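Local coordinates for ubiquitin and WLM domain-containing metalloprotease SPCC1442.07c (Schizosaccharomyces pombe, PDB 5JIG), which probably cleaves DNA-bound proteins as a DNA-dependent zinc metalloprotease that repairs DNA-protein cross-links, and is present here as its protease (WLM) domain, at residues S2-N7 with I36-R41; W42-L47 with H97-N102. One frame throughout, in Å; residues are numbered along the deposited sequence. Where two conformers were deposited one is given.

From the N terminus the chain passes through S2-N7 into strand 6-10, then through helices 17-29 and 31-40. Interaction 1 closes this 28-residue loop by bringing the end of helix 31-40 back against S2-N7. The chain goes straight on into W42-L47, and interaction 2 closes a second loop of 49 residues, holding strands 64-67 and 72-76 and most of helix 88-100. The two loops follow in series, neither nested nor crossed. Strands 6-10 and 44-50 are parallel neighbours in the mixed sheet, and where the chain leads into them the contacts touch through probable hydrogen bonds, I3 O with T43 OG1 and T5 O with V44 N. Together they tie the N-terminal strand and helix 31-40 to the metal-binding helix.

Interaction 1: S2-N7 with I36-R41; sequences SIYTFN and IMDSHR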
ATOM      1  N   SER A   2     -11.742  11.803  -4.186  1.00 13.67           N
ATOM      2  CA  SER A   2     -10.432  12.398  -4.249  1.00 12.39           C
ATOM      3  C   SER A   2      -9.547  11.907  -5.401  1.00  9.84           C
ATOM      4  O   SER A   2      -9.601  10.734  -5.721  1.00 11.30           O
ATOM      5  CB  SER A   2      -9.719  11.930  -2.943  1.00 14.20           C
ATOM      6  OG  SER A   2      -8.545  12.441  -2.893  1.00 12.92           O
ATOM      7  N   ILE A   3      -8.682  12.755  -5.950  1.00  9.01           N
ATOM      8  CA  ILE A   3      -7.681  12.324  -6.895  1.00  8.37           C
ATOM      9  C   ILE A   3      -6.516  11.610  -6.211  1.00  7.67           C
ATOM     10  O   ILE A   3      -5.662  11.023  -6.901  1.00  8.30           O
ATOM     11  CB  ILE A   3      -7.097  13.490  -7.740  1.00  9.26           C
ATOM     12  CG1 ILE A   3      -6.299  14.487  -6.929  1.00  9.81           C
ATOM     13  CG2 ILE A   3      -8.209  14.132  -8.533  1.00  9.62           C
ATOM     14  CD1 ILE A   3      -5.641  15.579  -7.735  1.00 12.24           C
ATOM     15  N   TYR A   4      -6.444  11.686  -4.867  1.00  7.36           N
ATOM     16  CA  TYR A   4      -5.348  11.132  -4.119  1.00  7.79           C
ATOM     17  C   TYR A   4      -5.670   9.679  -3.769  1.00  8.17           C
ATOM     18  O   TYR A   4      -6.105   9.358  -2.661  1.00 10.11           O
ATOM     19  CB  TYR A   4      -5.045  12.000  -2.882  1.00  7.81           C
ATOM     20  CG  TYR A   4      -4.769  13.445  -3.291  1.00  8.80           C
ATOM     21  CD1 TYR A   4      -5.485  14.487  -2.757  1.00 10.13           C
ATOM     22  CD2 TYR A   4      -3.732  13.728  -4.168  1.00 10.24           C
ATOM     23  CE1 TYR A   4      -5.244  15.815  -3.133  1.00 11.51           C
ATOM     24  CE2 TYR A   4      -3.491  15.043  -4.542  1.00 11.29           C
ATOM     25  CZ  TYR A   4      -4.213  16.052  -4.014  1.00 11.92           C
ATOM     26  OH  TYR A   4      -3.927  17.359  -4.395  1.00 14.60           O
ATOM     27  N   THR A   5      -5.420   8.836  -4.738  1.00  7.16           N
ATOM     28  CA  THR A   5      -5.763   7.424  -4.672  1.00  6.96           C
ATOM     29  C   THR A   5      -4.814   6.639  -5.583  1.00  6.41           C
ATOM     30  O   THR A   5      -3.876   7.174  -6.141  1.00  7.32           O
ATOM     31  CB  THR A   5      -7.244   7.253  -5.042  1.00  9.49           C
ATOM     32  OG1 THR A   5      -7.643   5.913  -4.698  1.00 11.88           O
ATOM     33  CG2 THR A   5      -7.519   7.554  -6.496  1.00 11.19           C
ATOM     34  N   PHE A   6      -5.111   5.336  -5.707  1.00  6.43           N
ATOM     35  CA  PHE A   6      -4.426   4.426  -6.626  1.00  5.59           C
ATOM     36  C   PHE A   6      -5.314   4.325  -7.888  1.00  6.04           C
ATOM     37  O   PHE A   6      -6.440   3.877  -7.787  1.00  7.67           O
ATOM     38  CB  PHE A   6      -4.254   3.057  -6.001  1.00  6.12           C
ATOM     39  CG  PHE A   6      -3.467   3.093  -4.715  1.00  6.33           C
ATOM     40  CD1 PHE A   6      -4.128   3.119  -3.513  1.00  8.18           C
ATOM     41  CD2 PHE A   6      -2.100   3.174  -4.717  1.00  6.08           C
ATOM     42  CE1 PHE A   6      -3.418   3.185  -2.313  1.00  9.15           C
ATOM     43  CE2 PHE A   6      -1.383   3.221  -3.527  1.00  7.62           C
ATOM     44  CZ  PHE A   6      -2.051   3.263  -2.327  1.00  8.69           C
ATOM     45  N   ASN A   7      -4.813   4.762  -9.029  1.00  5.98           N
ATOM     46  CA  ASN A   7      -5.677   4.882 -10.177  1.00  6.51           C
ATOM     47  C   ASN A   7      -6.046   3.552 -10.828  1.00  7.15           C
ATOM     48  O   ASN A   7      -7.099   3.464 -11.433  1.00  9.54           O
ATOM     49  CB  ASN A   7      -5.064   5.806 -11.233  1.00  7.23           C
ATOM     50  CG  ASN A   7      -5.032   7.247 -10.811  1.00 10.05           C
ATOM     51  OD1 ASN A   7      -5.796   7.679  -9.961  1.00 11.96           O
ATOM     52  ND2 ASN A   7      -4.099   7.998 -11.415  1.00 10.93           N
ATOM     53  N   ILE A  36      -4.203   9.459   4.708  1.00  7.03           N
ATOM     54  CA  ILE A  36      -2.852   9.883   4.489  1.00  7.12           C
ATOM     55  C   ILE A  36      -2.581  10.283   3.031  1.00  6.91           C
ATOM     56  O   ILE A  36      -1.762  11.191   2.791  1.00  7.90           O
ATOM     57  CB  ILE A  36      -1.805   8.891   5.019  1.00  7.22           C
ATOM     58  CG1 ILE A  36      -1.888   7.537   4.355  1.00  7.46           C
ATOM     59  CG2 ILE A  36      -1.919   8.824   6.525  1.00  8.32           C
ATOM     60  CD1 ILE A  36      -0.761   6.586   4.728  1.00  7.22           C
ATOM     61  N   MET A  37      -3.198   9.614   2.067  1.00  7.08           N
ATOM     62  CA  MET A  37      -3.003  10.031   0.672  1.00  7.54           C
ATOM     63  C   MET A  37      -3.583  11.427   0.437  1.00  7.88           C
ATOM     64  O   MET A  37      -2.983  12.227  -0.287  1.00  8.00           O
ATOM     65  CB  MET A  37      -3.509   8.987  -0.262  1.00  8.74           C
ATOM     66  CG  MET A  37      -2.659   7.723  -0.086  1.00  9.50           C
ATOM     67  SD  MET A  37      -3.137   6.340  -1.206  1.00  9.17           S
ATOM     68  CE  MET A  37      -2.525   6.961  -2.788  1.00  8.62           C
ATOM     69  N   ASP A  38      -4.718  11.723   1.078  1.00  7.29           N
ATOM     70  CA  ASP A  38      -5.282  13.073   0.997  0.50  8.42           C
ATOM     71  C   ASP A  38      -4.357  14.052   1.719  1.00  8.56           C
ATOM     72  O   ASP A  38      -4.039  15.121   1.172  1.00  9.85           O
ATOM     73  CB  ASP A  38      -6.678  13.084   1.610  0.50  9.64           C
ATOM     74  CG  ASP A  38      -7.708  12.510   0.702  0.50  8.89           C
ATOM     75  OD1 ASP A  38      -8.756  12.087   1.209  0.50 13.58           O
ATOM     76  OD2 ASP A  38      -7.598  12.703  -0.554  0.50 14.80           O
ATOM     77  N   SER A  39      -3.930  13.741   2.941  1.00  8.50           N
ATOM     78  CA  SER A  39      -3.123  14.703   3.722  0.50  9.01           C
ATOM     79  C   SER A  39      -1.817  15.027   3.055  1.00  8.48           C
ATOM     80  O   SER A  39      -1.345  16.162   3.083  1.00  9.81           O
ATOM     81  CB  SER A  39      -2.881  14.150   5.144  0.50 11.41           C
ATOM     82  OG  SER A  39      -4.109  14.021   5.835  0.50 15.44           O
ATOM     83  N   HIS A  40      -1.189  14.004   2.450  1.00  8.10           N
ATOM     84  CA  HIS A  40       0.094  14.155   1.823  1.00  8.61           C
ATOM     85  C   HIS A  40       0.023  14.374   0.299  1.00  8.14           C
ATOM     86  O   HIS A  40       1.041  14.485  -0.345  1.00 10.26           O
ATOM     87  CB  HIS A  40       1.070  13.032   2.197  1.00  8.48           C
ATOM     88  CG  HIS A  40       2.430  13.481   2.484  1.00  7.98           C
ATOM     89  ND1 HIS A  40       3.154  14.199   1.578  1.00  9.56           N
ATOM     90  CD2 HIS A  40       3.222  13.392   3.575  1.00  8.60           C
ATOM     91  CE1 HIS A  40       4.352  14.500   2.070  1.00  9.65           C
ATOM     92  NE2 HIS A  40       4.432  14.014   3.300  1.00  9.15           N
ATOM     93  N   ARG A  41      -1.181  14.482  -0.221  1.00  8.72           N
ATOM     94  CA  ARG A  41      -1.435  14.784  -1.653  1.00  8.90           C
ATOM     95  C   ARG A  41      -0.706  13.815  -2.577  1.00  8.20           C
ATOM     96  O   ARG A  41       0.027  14.212  -3.452  1.00 10.05           O
ATOM     97  CB  ARG A  41      -1.164  16.241  -1.941  1.00  9.66           C
ATOM     98  CG  ARG A  41      -2.082  17.158  -1.228  1.00 10.39           C
ATOM     99  CD  ARG A  41      -1.846  18.635  -1.422  1.00 13.57           C
ATOM    100  NE  ARG A  41      -1.752  19.028  -2.795  1.00 17.97           N
ATOM    101  CZ  ARG A  41      -0.643  19.388  -3.449  1.00 33.50           C
ATOM    102  NH1 ARG A  41      -0.753  19.757  -4.723  1.00 38.24           N
ATOM    103  NH2 ARG A  41       0.571  19.361  -2.877  1.00 36.68           N
TER
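Y4 and M37 bring the two backbones closest, with CA atoms 5.4 Å apart, where the lead-in to strand 6-10 passes the C-terminal end of helix 31-40. That helix closes with a Schellman motif, R41 taking a positive phi, while S2-Y4 folds into an ST turn: S2 OG accepts from Y4 N at 3.0 Å, with an N-H...O angle of 157°. The same hydroxyl donates to D38, meeting the syn lone pair of OD2. D38 has two conformers, however, so both this bond and the place of OD2 at the edge of the Y4 ring, near its plane, are doubtful.

Y4 carries much of the contact. Its ring is sandwiched: R41 CA sits 3.6 Å from the centroid over one face, 17° off the normal and shifted toward the rim, a CH-pi contact. On the opposite face I3 CG1 stands 3.7 Å above the centre of the Y4 ring. The R41 side chain then runs alongside the tyrosine, pointing the same way, and its CB and CG pass near CZ before NE comes to 3.2 Å from Y4 OH. The guanidinium is turned steeply against the ring.

Deeper in, M37 meets F6 in a Met-aromatic contact, the two side chains crossing at about a right angle. M37 SD approaches F6 CE1 to 3.4 Å, obliquely to the ring. The thioether bends at its last torsion (chi3 72°), which swings CE over the face, 3.9 Å from the F6 centroid. F6 itself packs on V44 and L47 of the next strand and on L95 of helix 88-100, linking this corner to the domain core. The M37 methyl, CE, also rests 3.6 Å from T5 O.

Interaction 2: W42-L47 with H97-N102; sequences WTVPLL and HELTHN. With NI (nickel (II) ion), chain B.
L99 O accepts a hydrogen bond from N102 N at 2.9 Å and also lies over one face of the W42 indole, 3.6 Å from CH2. This is the C-terminal part of the HExxH helix of the metalloprotease and the residues that follow it, packed on W42 and V44, where the chain leads into strand 44-50. N102 ND2 lies over the same face, 3.4 Å from W42 CG. The amide stands nearly upright on the indole, the planes 85° apart, while N66 ND2 holds N102 OD1. N102 CB adds a CH-pi contact to the five-membered ring, and L99 CB touches W42 CZ3 at 3.8 Å. An alanine in place of W42 would probably open a gap beneath L99 and leave the N102 amide without its aromatic support. V44 CG2 meets L99 CD2 more loosely, at 4.2 Å.

On the metal side of the helix, nickel occupies the catalytic zinc site beside E98, the predicted active-site glutamate. H107 and two waters join the coordination, and H97 NE2 and H101 NE2 each bind the nickel at 2.1 Å.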
ATOM      1  N   TRP A  42      -0.957  12.523  -2.389  1.00  7.90           N
ATOM      2  CA  TRP A  42      -0.357  11.466  -3.208  1.00  8.09           C
ATOM      3  C   TRP A  42      -1.363  10.835  -4.108  1.00  8.24           C
ATOM      4  O   TRP A  42      -2.410  10.336  -3.673  1.00  9.33           O
ATOM      5  CB  TRP A  42       0.230  10.398  -2.297  1.00  8.63           C
ATOM      6  CG  TRP A  42       1.439  10.812  -1.568  1.00  8.98           C
ATOM      7  CD1 TRP A  42       2.367  11.700  -1.979  1.00  9.61           C
ATOM      8  CD2 TRP A  42       1.853  10.371  -0.294  1.00  9.06           C
ATOM      9  NE1 TRP A  42       3.373  11.824  -1.027  1.00 10.01           N
ATOM     10  CE2 TRP A  42       3.065  11.000   0.008  1.00  9.70           C
ATOM     11  CE3 TRP A  42       1.295   9.494   0.660  1.00 10.55           C
ATOM     12  CZ2 TRP A  42       3.740  10.793   1.236  1.00 10.52           C
ATOM     13  CZ3 TRP A  42       1.961   9.318   1.859  1.00 12.29           C
ATOM     14  CH2 TRP A  42       3.177   9.901   2.088  1.00 12.33           C
ATOM     15  N   THR A  43      -1.031  10.842  -5.428  1.00  8.70           N
ATOM     16  CA  THR A  43      -1.700  10.059  -6.438  1.00  8.57           C
ATOM     17  C   THR A  43      -0.735   9.030  -6.950  1.00  8.08           C
ATOM     18  O   THR A  43       0.397   9.366  -7.338  1.00 10.51           O
ATOM     19  CB  THR A  43      -2.175  10.922  -7.599  1.00  9.91           C
ATOM     20  OG1 THR A  43      -3.067  11.958  -7.142  1.00 10.19           O
ATOM     21  CG2 THR A  43      -2.764  10.078  -8.684  1.00 10.03           C
ATOM     22  N   VAL A  44      -1.097   7.767  -6.875  1.00  6.76           N
ATOM     23  CA  VAL A  44      -0.229   6.657  -7.317  1.00  6.76           C
ATOM     24  C   VAL A  44      -0.925   6.002  -8.504  1.00  6.25           C
ATOM     25  O   VAL A  44      -2.011   5.425  -8.382  1.00  6.89           O
ATOM     26  CB  VAL A  44       0.006   5.666  -6.160  1.00  6.84           C
ATOM     27  CG1 VAL A  44       0.742   4.436  -6.650  1.00  7.59           C
ATOM     28  CG2 VAL A  44       0.768   6.359  -5.047  1.00  7.81           C
ATOM     29  N   PRO A  45      -0.312   6.072  -9.690  1.00  6.02           N
ATOM     30  CA  PRO A  45      -1.015   5.539 -10.866  1.00  6.27           C
ATOM     31  C   PRO A  45      -1.363   4.055 -10.802  1.00  6.03           C
ATOM     32  O   PRO A  45      -2.412   3.648 -11.307  1.00  6.74           O
ATOM     33  CB  PRO A  45      -0.037   5.834 -12.022  1.00  7.46           C
ATOM     34  CG  PRO A  45       0.616   7.117 -11.596  1.00  8.44           C
ATOM     35  CD  PRO A  45       0.804   6.967 -10.088  1.00  7.04           C
ATOM     36  N   LEU A  46      -0.482   3.256 -10.210  1.00  5.36           N
ATOM     37  CA  LEU A  46      -0.657   1.823 -10.244  1.00  5.41           C
ATOM     38  C   LEU A  46      -0.297   1.203  -8.916  1.00  4.88           C
ATOM     39  O   LEU A  46       0.787   1.496  -8.349  1.00  5.46           O
ATOM     40  CB  LEU A  46       0.254   1.224 -11.334  1.00  6.08           C
ATOM     41  CG  LEU A  46       0.187  -0.286 -11.592  1.00  8.78           C
ATOM     42  CD1 LEU A  46      -1.200  -0.750 -11.932  1.00 10.63           C
ATOM     43  CD2 LEU A  46       1.190  -0.674 -12.672  1.00  9.36           C
ATOM     44  N   LEU A  47      -1.161   0.322  -8.402  1.00  5.17           N
ATOM     45  CA  LEU A  47      -0.901  -0.502  -7.227  1.00  5.07           C
ATOM     46  C   LEU A  47      -1.043  -1.938  -7.708  1.00  5.00           C
ATOM     47  O   LEU A  47      -2.118  -2.341  -8.221  1.00  5.52           O
ATOM     48  CB  LEU A  47      -1.907  -0.234  -6.124  1.00  5.03           C
ATOM     49  CG  LEU A  47      -1.781  -1.074  -4.855  1.00  5.89           C
ATOM     50  CD1 LEU A  47      -0.438  -0.823  -4.175  1.00  6.50           C
ATOM     51  CD2 LEU A  47      -2.920  -0.794  -3.909  1.00  6.57           C
ATOM     52  N   HIS A  97       4.796   2.012   4.500  1.00  5.13           N
ATOM     53  CA  HIS A  97       6.216   2.075   4.243  1.00  5.22           C
ATOM     54  C   HIS A  97       6.462   2.501   2.789  1.00  4.90           C
ATOM     55  O   HIS A  97       7.249   3.439   2.527  1.00  5.29           O
ATOM     56  CB  HIS A  97       6.835   0.699   4.554  1.00  5.65           C
ATOM     57  CG  HIS A  97       8.278   0.603   4.224  1.00  6.09           C
ATOM     58  ND1 HIS A  97       9.235   0.324   5.178  1.00  7.15           N
ATOM     59  CD2 HIS A  97       8.967   0.702   3.062  1.00  6.77           C
ATOM     60  CE1 HIS A  97      10.412   0.255   4.574  1.00  7.64           C
ATOM     61  NE2 HIS A  97      10.303   0.499   3.293  1.00  7.21           N
ATOM     62  N   GLU A  98       5.828   1.826   1.837  1.00  4.87           N
ATOM     63  CA  GLU A  98       6.039   2.187   0.446  1.00  4.66           C
ATOM     64  C   GLU A  98       5.592   3.619   0.145  1.00  4.86           C
ATOM     65  O   GLU A  98       6.297   4.328  -0.597  1.00  5.52           O
ATOM     66  CB  GLU A  98       5.404   1.209  -0.523  1.00  5.11           C
ATOM     67  CG  GLU A  98       5.759  -0.266  -0.319  1.00  5.93           C
ATOM     68  CD  GLU A  98       7.131  -0.610  -0.095  1.00  7.06           C
ATOM     69  OE1 GLU A  98       8.026   0.160  -0.480  1.00  8.08           O
ATOM     70  OE2 GLU A  98       7.324  -1.724   0.475  1.00  9.11           O
ATOM     71  N   LEU A  99       4.494   4.060   0.685  1.00  4.71           N
ATOM     72  CA  LEU A  99       4.074   5.444   0.474  1.00  5.36           C
ATOM     73  C   LEU A  99       5.100   6.437   1.010  1.00  5.30           C
ATOM     74  O   LEU A  99       5.304   7.501   0.425  1.00  5.94           O
ATOM     75  CB  LEU A  99       2.718   5.688   1.112  1.00  5.41           C
ATOM     76  CG  LEU A  99       1.529   5.045   0.374  1.00  5.59           C
ATOM     77  CD1 LEU A  99       0.299   5.113   1.243  1.00  6.33           C
ATOM     78  CD2 LEU A  99       1.250   5.732  -0.965  1.00  6.26           C
ATOM     79  N   THR A 100       5.746   6.106   2.140  1.00  5.52           N
ATOM     80  CA  THR A 100       6.760   6.964   2.708  1.00  5.70           C
ATOM     81  C   THR A 100       7.894   7.199   1.728  1.00  6.07           C
ATOM     82  O   THR A 100       8.507   8.271   1.674  1.00  7.08           O
ATOM     83  CB  THR A 100       7.268   6.348   4.040  1.00  6.39           C
ATOM     84  OG1 THR A 100       6.203   6.145   4.940  1.00  7.00           O
ATOM     85  CG2 THR A 100       8.222   7.285   4.740  1.00  7.69           C
ATOM     86  N   HIS A 101       8.211   6.195   0.902  1.00  5.99           N
ATOM     87  CA  HIS A 101       9.198   6.291  -0.146  1.00  7.11           C
ATOM     88  C   HIS A 101       8.783   7.239  -1.291  1.00  7.19           C
ATOM     89  O   HIS A 101       9.612   7.544  -2.154  1.00  8.60           O
ATOM     90  CB  HIS A 101       9.545   4.941  -0.748  1.00  6.67           C
ATOM     91  CG  HIS A 101      10.412   4.062   0.124  1.00  6.76           C
ATOM     92  ND1 HIS A 101      11.647   4.443   0.579  1.00  7.91           N
ATOM     93  CD2 HIS A 101      10.264   2.764   0.469  1.00  7.02           C
ATOM     94  CE1 HIS A 101      12.185   3.408   1.210  1.00  7.81           C
ATOM     95  NE2 HIS A 101      11.394   2.362   1.152  1.00  7.37           N
ATOM     96  N   ASN A 102       7.565   7.759  -1.299  1.00  6.59           N
ATOM     97  CA  ASN A 102       7.247   8.868  -2.202  1.00  8.00           C
ATOM     98  C   ASN A 102       8.103  10.076  -1.892  1.00  8.54           C
ATOM     99  O   ASN A 102       8.332  10.901  -2.791  1.00 11.38           O
ATOM    100  CB  ASN A 102       5.799   9.246  -2.139  1.00  7.35           C
ATOM    101  CG  ASN A 102       4.864   8.227  -2.772  1.00  7.81           C
ATOM    102  OD1 ASN A 102       5.294   7.291  -3.438  1.00 10.04           O
ATOM    103  ND2 ASN A 102       3.567   8.407  -2.594  1.00  9.53           N
TER
HETATM  104 NI    NI B 201      11.755   0.433   1.820  1.00  8.23          NI
HETATM  105  O   HOH W   1      13.113   0.051   0.217  1.00 13.65           O
HETATM  106  O   HOH W   2      12.000  -1.691   2.210  1.00 12.46           O